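PDB 2HJ3: sulfhydryl oxidase Erv1p from Arabidopsis thaliana, which is an FAD-dependent thiol oxidase that forms disulfide bonds in the mitochondrial intermembrane space, passing the electrons to oxygen and yielding hydrogen peroxide. Local coordinates for the interface of chains A and B. Numbering follows the deposited sequence. Chains: chain A/B, Sulfhydryl oxidase Erv1p.

Contact 1: the interface of chains A and B. Residues chain A 17, 43, 47, 50-52; chain B 20, 24, 43.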
loop_
_atom_site.group_PDB
_atom_site.type_symbol
_atom_site.label_atom_id
_atom_site.label_comp_id
_atom_site.label_asym_id
_atom_site.label_seq_id
_atom_site.Cartn_x
_atom_site.Cartn_y
_atom_site.Cartn_z
ATOM N N THR A 17 2.053 4.942 4.434
ATOM C CA THR A 17 1.572 3.575 4.438
ATOM C C THR A 17 0.500 3.320 5.501
ATOM O O THR A 17 -0.531 2.706 5.212
ATOM C CB THR A 17 2.742 2.595 4.630
ATOM O OG1 THR A 17 3.719 2.811 3.596
ATOM C CG2 THR A 17 2.243 1.156 4.549
ATOM N N LEU A 43 -1.918 -9.088 0.666
ATOM C CA LEU A 43 -1.351 -7.747 0.747
ATOM C C LEU A 43 -0.371 -7.648 1.913
ATOM O O LEU A 43 0.719 -7.097 1.772
ATOM C CB LEU A 43 -2.471 -6.715 0.914
ATOM C CG LEU A 43 -2.039 -5.284 1.252
ATOM C CD1 LEU A 43 -1.165 -4.723 0.141
ATOM C CD2 LEU A 43 -3.264 -4.413 1.454
ATOM N N LEU A 47 3.650 -7.049 1.734
ATOM C CA LEU A 47 4.314 -5.994 2.507
ATOM C C LEU A 47 5.438 -6.543 3.380
ATOM O O LEU A 47 6.474 -5.897 3.546
ATOM C CB LEU A 47 3.321 -5.260 3.415
ATOM C CG LEU A 47 2.378 -4.234 2.797
ATOM C CD1 LEU A 47 1.430 -3.725 3.864
ATOM C CD2 LEU A 47 3.170 -3.085 2.210
ATOM N N MET A 50 8.170 -6.850 0.707
ATOM C CA MET A 50 8.422 -5.648 -0.081
ATOM C C MET A 50 8.493 -4.261 0.565
ATOM O O MET A 50 8.964 -3.330 -0.076
ATOM C CB MET A 50 7.395 -5.583 -1.216
ATOM C CG MET A 50 7.937 -5.846 -2.614
ATOM S SD MET A 50 8.477 -7.531 -2.931
ATOM C CE MET A 50 10.241 -7.409 -2.518
ATOM N N TYR A 51 8.022 -4.091 1.795
ATOM C CA TYR A 51 8.073 -2.764 2.403
ATOM C C TYR A 51 9.466 -2.152 2.228
ATOM O O TYR A 51 10.463 -2.723 2.665
ATOM C CB TYR A 51 7.700 -2.834 3.882
ATOM C CG TYR A 51 7.466 -1.471 4.488
ATOM C CD1 TYR A 51 6.423 -0.660 4.038
ATOM C CD2 TYR A 51 8.300 -0.979 5.486
ATOM C CE1 TYR A 51 6.216 0.608 4.568
ATOM C CE2 TYR A 51 8.107 0.294 6.020
ATOM C CZ TYR A 51 7.064 1.083 5.558
ATOM O OH TYR A 51 6.878 2.346 6.073
ATOM N N PRO A 52 9.544 -0.975 1.573
ATOM C CA PRO A 52 10.751 -0.190 1.263
ATOM C C PRO A 52 11.708 0.260 2.366
ATOM O O PRO A 52 12.502 1.165 2.140
ATOM C CB PRO A 52 10.202 1.003 0.485
ATOM C CG PRO A 52 8.987 0.456 -0.157
ATOM C CD PRO A 52 8.364 -0.346 0.953
ATOM N N PHE B 20 3.802 5.627 -1.144
ATOM C CA PHE B 20 4.135 4.240 -0.857
ATOM C C PHE B 20 4.597 3.539 -2.138
ATOM O O PHE B 20 5.701 2.989 -2.205
ATOM C CB PHE B 20 2.910 3.514 -0.266
ATOM C CG PHE B 20 3.020 2.016 -0.299
ATOM C CD1 PHE B 20 4.025 1.363 0.400
ATOM C CD2 PHE B 20 2.154 1.262 -1.079
ATOM C CE1 PHE B 20 4.173 -0.023 0.321
ATOM C CE2 PHE B 20 2.293 -0.131 -1.167
ATOM C CZ PHE B 20 3.306 -0.772 -0.466
ATOM N N LEU B 24 8.271 2.280 -3.126
ATOM C CA LEU B 24 8.431 0.851 -3.345
ATOM C C LEU B 24 9.115 0.648 -4.700
ATOM O O LEU B 24 10.038 -0.148 -4.823
ATOM C CB LEU B 24 7.066 0.159 -3.334
ATOM C CG LEU B 24 7.059 -1.345 -3.628
ATOM C CD1 LEU B 24 7.479 -2.113 -2.388
ATOM C CD2 LEU B 24 5.679 -1.785 -4.049
ATOM N N LEU B 43 0.498 -7.143 -6.325
ATOM C CA LEU B 43 0.235 -5.960 -5.533
ATOM C C LEU B 43 -0.638 -4.967 -6.297
ATOM O O LEU B 43 -1.554 -4.377 -5.725
ATOM C CB LEU B 43 1.537 -5.281 -5.134
ATOM C CG LEU B 43 1.311 -3.867 -4.602
ATOM C CD1 LEU B 43 0.419 -3.944 -3.385
ATOM C CD2 LEU B 43 2.641 -3.210 -4.269
#

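Contact 2: the interface of chains A and B. Residues chain A 24, 36, 39-40, 43; chain B 46, 49-50.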
loop_
_atom_site.group_PDB
_atom_site.type_symbol
_atom_site.label_atom_id
_atom_site.label_comp_id
_atom_site.label_asym_id
_atom_site.label_seq_id
_atom_site.Cartn_x
_atom_site.Cartn_y
_atom_site.Cartn_z
ATOM N N LEU A 24 -7.708 1.666 4.512
ATOM C CA LEU A 24 -8.156 0.459 3.849
ATOM C C LEU A 24 -8.973 -0.420 4.796
ATOM O O LEU A 24 -10.012 -0.960 4.410
ATOM C CB LEU A 24 -6.952 -0.314 3.328
ATOM C CG LEU A 24 -7.259 -1.658 2.679
ATOM C CD1 LEU A 24 -8.298 -1.461 1.584
ATOM C CD2 LEU A 24 -5.974 -2.263 2.115
ATOM N N GLN A 36 -11.904 -10.871 -1.191
ATOM C CA GLN A 36 -11.483 -9.712 -0.417
ATOM C C GLN A 36 -10.654 -10.157 0.786
ATOM O O GLN A 36 -9.686 -9.503 1.162
ATOM C CB GLN A 36 -12.701 -8.917 0.043
ATOM C CG GLN A 36 -13.516 -8.375 -1.104
ATOM C CD GLN A 36 -14.797 -7.720 -0.647
ATOM O OE1 GLN A 36 -15.624 -8.403 0.000
ATOM N NE2 GLN A 36 -14.980 -6.521 -0.941
ATOM N N ASP A 39 -7.212 -11.222 -0.635
ATOM C CA ASP A 39 -6.362 -10.109 -1.046
ATOM C C ASP A 39 -5.744 -9.398 0.146
ATOM O O ASP A 39 -4.563 -9.053 0.126
ATOM C CB ASP A 39 -7.150 -9.111 -1.898
ATOM C CG ASP A 39 -7.624 -9.719 -3.202
ATOM O OD1 ASP A 39 -7.024 -10.729 -3.628
ATOM O OD2 ASP A 39 -8.582 -9.182 -3.801
ATOM N N VAL A 40 -6.546 -9.184 1.182
ATOM C CA VAL A 40 -6.067 -8.528 2.382
ATOM C C VAL A 40 -4.897 -9.299 2.978
ATOM O O VAL A 40 -3.886 -8.716 3.351
ATOM C CB VAL A 40 -7.193 -8.407 3.432
ATOM C CG1 VAL A 40 -6.603 -8.261 4.827
ATOM C CG2 VAL A 40 -8.043 -7.208 3.124
ATOM N N LEU A 43 -1.918 -9.088 0.666
ATOM C CA LEU A 43 -1.351 -7.747 0.747
ATOM C C LEU A 43 -0.371 -7.648 1.913
ATOM O O LEU A 43 0.719 -7.097 1.772
ATOM C CB LEU A 43 -2.471 -6.715 0.914
ATOM C CG LEU A 43 -2.039 -5.284 1.252
ATOM C CD1 LEU A 43 -1.165 -4.723 0.141
ATOM C CD2 LEU A 43 -3.264 -4.413 1.454
ATOM N N ILE B 46 -4.177 -6.392 -6.544
ATOM C CA ILE B 46 -4.893 -6.250 -5.282
ATOM C C ILE B 46 -5.412 -4.827 -5.136
ATOM O O ILE B 46 -6.543 -4.609 -4.698
ATOM C CB ILE B 46 -3.986 -6.610 -4.085
ATOM C CG1 ILE B 46 -3.772 -8.129 -4.045
ATOM C CG2 ILE B 46 -4.603 -6.129 -2.789
ATOM C CD1 ILE B 46 -2.633 -8.565 -3.131
ATOM N N ARG B 49 -8.648 -3.807 -6.990
ATOM C CA ARG B 49 -9.894 -4.358 -6.460
ATOM C C ARG B 49 -10.231 -3.715 -5.128
ATOM O O ARG B 49 -11.380 -3.378 -4.848
ATOM C CB ARG B 49 -9.770 -5.859 -6.191
ATOM C CG ARG B 49 -9.574 -6.745 -7.386
ATOM C CD ARG B 49 -9.417 -8.176 -6.925
ATOM N NE ARG B 49 -8.957 -9.025 -8.015
ATOM C CZ ARG B 49 -8.079 -10.008 -7.870
ATOM N NH1 ARG B 49 -7.569 -10.270 -6.676
ATOM N NH2 ARG B 49 -7.693 -10.706 -8.927
ATOM N N MET B 50 -9.184 -3.554 -4.329
ATOM C CA MET B 50 -9.246 -3.059 -2.965
ATOM C C MET B 50 -9.108 -1.562 -2.676
ATOM O O MET B 50 -9.436 -1.125 -1.574
ATOM C CB MET B 50 -8.193 -3.834 -2.179
ATOM C CG MET B 50 -8.239 -3.722 -0.689
ATOM S SD MET B 50 -6.930 -4.773 -0.025
ATOM C CE MET B 50 -7.743 -6.389 -0.046
#

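Contact 3: the interface of chains A and B. Residues chain A 8, 12-13, 16, 19; chain B 16, 19-20, 23.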
loop_
_atom_site.group_PDB
_atom_site.type_symbol
_atom_site.label_atom_id
_atom_site.label_comp_id
_atom_site.label_asym_id
_atom_site.label_seq_id
_atom_site.Cartn_x
_atom_site.Cartn_y
_atom_site.Cartn_z
ATOM N N VAL A 8 11.486 11.802 1.024
ATOM C CA VAL A 8 10.796 10.681 1.655
ATOM C C VAL A 8 11.701 9.879 2.591
ATOM O O VAL A 8 12.477 9.029 2.153
ATOM C CB VAL A 8 10.192 9.728 0.585
ATOM C CG1 VAL A 8 9.701 8.443 1.235
ATOM C CG2 VAL A 8 9.031 10.417 -0.121
ATOM N N ASP A 12 8.314 9.391 6.619
ATOM C CA ASP A 12 7.319 9.793 5.628
ATOM C C ASP A 12 6.668 8.556 5.015
ATOM O O ASP A 12 5.460 8.539 4.766
ATOM C CB ASP A 12 7.955 10.633 4.515
ATOM C CG ASP A 12 8.407 12.007 4.992
ATOM O OD1 ASP A 12 7.563 12.778 5.497
ATOM O OD2 ASP A 12 9.611 12.318 4.849
ATOM N N LEU A 13 7.475 7.526 4.772
ATOM C CA LEU A 13 6.983 6.282 4.192
ATOM C C LEU A 13 5.987 5.663 5.164
ATOM O O LEU A 13 4.864 5.325 4.788
ATOM C CB LEU A 13 8.145 5.313 3.944
ATOM C CG LEU A 13 7.796 3.997 3.238
ATOM C CD1 LEU A 13 7.374 4.300 1.816
ATOM C CD2 LEU A 13 8.981 3.046 3.248
ATOM N N ALA A 16 2.636 7.527 5.400
ATOM C CA ALA A 16 1.865 7.350 4.185
ATOM C C ALA A 16 1.238 5.953 4.172
ATOM O O ALA A 16 0.040 5.794 3.944
ATOM C CB ALA A 16 2.773 7.538 2.973
ATOM N N THR A 19 -1.559 5.409 6.774
ATOM C CA THR A 19 -2.773 6.078 6.295
ATOM C C THR A 19 -3.500 5.187 5.289
ATOM O O THR A 19 -4.718 5.006 5.352
ATOM C CB THR A 19 -2.438 7.421 5.609
ATOM O OG1 THR A 19 -1.898 8.326 6.581
ATOM C CG2 THR A 19 -3.686 8.040 4.989
ATOM N N ALA B 16 -0.836 9.485 0.009
ATOM C CA ALA B 16 -0.207 8.472 0.840
ATOM C C ALA B 16 0.144 7.280 -0.028
ATOM O O ALA B 16 1.263 6.776 0.007
ATOM C CB ALA B 16 -1.154 8.047 1.970
ATOM N N THR B 19 2.994 7.853 -2.528
ATOM C CA THR B 19 4.253 7.918 -1.803
ATOM C C THR B 19 4.729 6.500 -1.519
ATOM O O THR B 19 5.911 6.202 -1.640
ATOM C CB THR B 19 4.102 8.679 -0.469
ATOM O OG1 THR B 19 3.729 10.037 -0.739
ATOM C CG2 THR B 19 5.411 8.671 0.307
ATOM N N PHE B 20 3.802 5.627 -1.144
ATOM C CA PHE B 20 4.135 4.240 -0.857
ATOM C C PHE B 20 4.597 3.539 -2.138
ATOM O O PHE B 20 5.701 2.989 -2.205
ATOM C CB PHE B 20 2.910 3.514 -0.266
ATOM C CG PHE B 20 3.020 2.016 -0.299
ATOM C CD1 PHE B 20 4.025 1.363 0.400
ATOM C CD2 PHE B 20 2.154 1.262 -1.079
ATOM C CE1 PHE B 20 4.173 -0.023 0.321
ATOM C CE2 PHE B 20 2.293 -0.131 -1.167
ATOM C CZ PHE B 20 3.306 -0.772 -0.466
ATOM N N THR B 23 7.858 4.876 -3.674
ATOM C CA THR B 23 9.027 4.567 -2.862
ATOM C C THR B 23 9.326 3.084 -3.054
ATOM O O THR B 23 10.484 2.674 -3.140
ATOM C CB THR B 23 8.782 4.840 -1.374
ATOM O OG1 THR B 23 8.319 6.183 -1.211
ATOM C CG2 THR B 23 10.075 4.655 -0.580
#

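Contact 1: the interface of chains A and B
This is the apolar core of the homodimer interface, joining the ERV/ALR (FAD-binding) domains of the two subunits, the part of the protein in this model. From helix 10-27 of chain B, B:Phe20 packs between helices 10-27 and 34-50 of chain A, and B:Leu24 against the end of helix 34-50 and the following loop. A:Leu47 and A:Thr17 both approach the ring of B:Phe20 from one side. Methyl CD2 of A:Leu47 comes obliquely to the rim at the far end, 3.5 Å from CZ of B:Phe20. The hydroxyl OG1 of A:Thr17 sits nearer the root, on the same side of the ring plane but beyond the rim, 3.5 Å from CD1 of B:Phe20. With CG anti to the backbone N (chi1 164°), the phenylalanine points its ring into the other subunit. Replacing B:Phe20 by an alanine removes the ring, which would probably leave CD2 of A:Leu47 without its aromatic partner and open a gap beside A:Thr17. One helical turn on, A:Pro52 packs its ring carbon CG 3.3 Å from CA of B:Leu24, against the helix backbone as well as the side chain. CD1 of B:Leu24 also meets CB of A:Met50 (3.7 Å), the side chains crossing at roughly a right angle. A:Pro52 directly precedes the redox-active CXXC cysteines, A:Cys53 and A:Cys56. Deeper along helix 34-50, A:Leu43 and B:Leu43 meet through their CD1 methyls at 3.9 Å.

Contact 2: the interface of chains A and B
In the four-helix bundle of the ERV/ALR family, the helices 34-50 of the two subunits run against each other here. B:Met50, at the end of its helix, enters between A:Leu24 of helix 10-27 and A:Val40 of helix 34-50, while B:Arg49 takes hold of A:Asp39. The methionine chain turns at the sulfur (chi3 -83°), which carries methyl CE over to the chain A helix. There CE lies 3.3 Å from CG2 of A:Val40 and at the same distance from CB of A:Asp39. SD of B:Met50 touches CD2 of A:Leu24 at 3.4 Å, the leucine lying across the methionine at about a right angle, and SD also borders CD2 of A:Leu43. At the polar rim, NH1 of B:Arg49 forms a salt bridge with carboxylate oxygen OD1 of A:Asp39 (3.1 Å). The straighter but weak hydrogen bond from NH1 of B:Arg49 is to OD2 of A:Asp39, at 3.2 Å (161° at the hydrogen). The carboxylate meets the edge of the guanidinium, the planes only 21° apart, and the arginine chain is extended from CG to NE to get there. B:Ile46 slides alongside A:Asp39 in the opposite direction, CG2 of the isoleucine 4.0 Å from CB of the aspartate.

Contact 3: the interface of chains A and B
A:Ala16 and B:Ala16 meet at the crossing of the two helices 10-27, with CB of A:Ala16 3.8 Å from CA of B:Ala16. Such small residues let the backbones come close together. Each alanine methyl is also met by Thr19 of the opposite helix, three residues on from its alanine: CB of B:Thr19 is 3.9 Å from CB of A:Ala16, and the reciprocal pair, A:Thr19 CB and B:Ala16 CB, has the same spacing. Moving along the helix, A:Leu13 leans obliquely across B:Thr23, its CD1 branch 3.5 Å from CB of the threonine and bordering both CG2 and OG1 of that residue. From the segment ahead of the chain A helix, A:Val8 closes the end of the row. Its CG1 methyl approaches OG1 of B:Thr23 tip to tip (3.6 Å), while CG2 slides past the CG2 methyl of B:Thr19 at 4.0 Å. Behind these contacts, the hydroxyl OG1 of B:Thr23 turns back toward the carbonyl O of B:Thr19, in a bond modelled too short to be relied on. The patch lies where the helices 10-27 cross about the two-fold axis of the dimer, with A:Val8 just before the start of its helix.

The three contacts are parts of one two-fold symmetric dimer interface. Contact 1 sits about 10 Å from contact 3 and 13 Å from contact 2, while contacts 2 and 3 are some 18 Å apart, all measured between centres of C-alpha atoms. Contact 1 shares B:Phe20 with contact 3 and A:Leu43 with contact 2, so it joins the helix 10-27 crossing to the meeting of the helices 34-50. Symmetry repeats each contact with the chains exchanged, although A:Met50 and B:Met50 adopt different bends. Together they run over two helices per subunit, and at contact 1 the interface reaches the segment just before the redox-active disulfide.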